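Local coordinates for protein AggB (Escherichia coli, PDB 4PHX), which serves as the minor subunit of type I aggregative adherence fimbriae, in which it probably contributes to adhesion of enteroaggregative bacteria, at residues E30-D33 / G34-I37. Residues are numbered along the deposited sequence; the frame is centred on the assembly and turned at random.
Sequences EPHD and GFHI
H32 and F35 meet where one continuous piece of chain turns from loop into strand. Residues 30-33 have no regular structure. Strand 34-39 starts at G34, whose backbone is almost fully extended. The backbone is irregular at this entry: D33 and G34 both face L117 on strand 107-117, a classic beta bulge.

The H32 ring carries the side-chain contact. Chi1 of 67° places CG between the backbone N and the carbonyl carbon, and the ring lies against G34 and F35. H32 NE2 is 3.3 Å from F35 CZ. The pair is an offset edge-to-face stack, with centroids 4.8 Å apart and planes at 67°. The edge of H32 points to one face of F35, near its rim. H32 CD2 also sits 3.3 Å from G34 O, which lies near the imidazole plane. At the ND1 corner of the ring, H32 ND1 donates a hydrogen bond of 3.2 Å to E30 O, close to the ring plane. This bond probably limits rotation of the imidazole.

F35 packs on I26 and A91 of the facing sheet and on C28, so the classic bulge and the aromatic pair sit where strand 34-39 joins the core between the two sheets, near one end of the Ig-like beta sandwich.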
loop_
_atom_site.group_PDB
_atom_site.type_symbol
_atom_site.label_atom_id
_atom_site.label_comp_id
_atom_site.label_asym_id
_atom_site.label_seq_id
_atom_site.Cartn_x
_atom_site.Cartn_y
_atom_site.Cartn_z
ATOM N N GLU B 30 17.735 -39.894 -4.588
ATOM C CA GLU B 30 16.863 -41.021 -4.249
ATOM C C GLU B 30 15.366 -40.655 -4.228
ATOM O O GLU B 30 15.017 -39.475 -4.158
ATOM C CB GLU B 30 17.314 -41.641 -2.916
ATOM C CG GLU B 30 18.736 -42.177 -2.971
ATOM C CD GLU B 30 19.100 -42.722 -4.357
ATOM O OE1 GLU B 30 18.592 -43.802 -4.745
ATOM O OE2 GLU B 30 19.892 -42.064 -5.063
ATOM N N PRO B 31 14.481 -41.669 -4.320
ATOM C CA PRO B 31 13.040 -41.395 -4.317
ATOM C C PRO B 31 12.622 -40.730 -3.021
ATOM O O PRO B 31 13.188 -41.028 -1.968
ATOM C CB PRO B 31 12.422 -42.797 -4.388
ATOM C CG PRO B 31 13.474 -43.693 -3.820
ATOM C CD PRO B 31 14.747 -43.118 -4.344
ATOM N N HIS B 32 11.638 -39.847 -3.093
ATOM C CA HIS B 32 11.204 -39.135 -1.912
ATOM C C HIS B 32 9.839 -38.526 -2.178
ATOM O O HIS B 32 9.414 -38.425 -3.322
ATOM C CB HIS B 32 12.199 -38.019 -1.612
ATOM C CG HIS B 32 12.214 -36.942 -2.649
ATOM N ND1 HIS B 32 12.841 -37.094 -3.868
ATOM C CD2 HIS B 32 11.665 -35.706 -2.657
ATOM C CE1 HIS B 32 12.682 -35.992 -4.580
ATOM N NE2 HIS B 32 11.976 -35.133 -3.867
ATOM N N ASP B 33 9.159 -38.089 -1.133
ATOM C CA ASP B 33 7.858 -37.480 -1.331
ATOM C C ASP B 33 7.774 -36.037 -0.833
ATOM O O ASP B 33 6.678 -35.480 -0.708
ATOM C CB ASP B 33 6.765 -38.331 -0.683
ATOM C CG ASP B 33 6.417 -39.546 -1.499
ATOM O OD1 ASP B 33 5.528 -39.452 -2.373
ATOM O OD2 ASP B 33 7.029 -40.602 -1.259
ATOM N N GLY B 34 8.918 -35.428 -0.553
ATOM C CA GLY B 34 8.896 -34.062 -0.065
ATOM C C GLY B 34 10.234 -33.454 0.293
ATOM O O GLY B 34 11.261 -34.128 0.213
ATOM N N PHE B 35 10.213 -32.168 0.648
ATOM C CA PHE B 35 11.411 -31.416 1.026
ATOM C C PHE B 35 11.135 -30.602 2.290
ATOM O O PHE B 35 10.023 -30.146 2.529
ATOM C CB PHE B 35 11.857 -30.420 -0.039
ATOM C CG PHE B 35 12.086 -30.994 -1.410
ATOM C CD1 PHE B 35 11.052 -31.059 -2.333
ATOM C CD2 PHE B 35 13.356 -31.369 -1.816
ATOM C CE1 PHE B 35 11.281 -31.548 -3.625
ATOM C CE2 PHE B 35 13.586 -31.845 -3.100
ATOM C CZ PHE B 35 12.554 -31.936 -3.997
ATOM N N HIS B 36 12.200 -30.334 3.025
ATOM C CA HIS B 36 12.146 -29.953 4.418
ATOM C C HIS B 36 13.424 -29.172 4.614
ATOM O O HIS B 36 14.508 -29.747 4.477
ATOM C CB HIS B 36 12.251 -31.282 5.137
ATOM C CG HIS B 36 12.279 -31.206 6.622
ATOM N ND1 HIS B 36 12.891 -32.175 7.384
ATOM C CD2 HIS B 36 11.730 -30.326 7.490
ATOM C CE1 HIS B 36 12.729 -31.889 8.663
ATOM N NE2 HIS B 36 12.034 -30.770 8.754
ATOM N N ILE B 37 13.327 -27.876 4.886
ATOM C CA ILE B 37 14.524 -27.064 5.136
ATOM C C ILE B 37 14.358 -26.158 6.334
ATOM O O ILE B 37 13.239 -25.855 6.724
ATOM C CB ILE B 37 14.895 -26.147 3.934
ATOM C CG1 ILE B 37 13.790 -25.138 3.663
ATOM C CG2 ILE B 37 15.179 -26.948 2.699
ATOM C CD1 ILE B 37 13.849 -24.509 2.261
#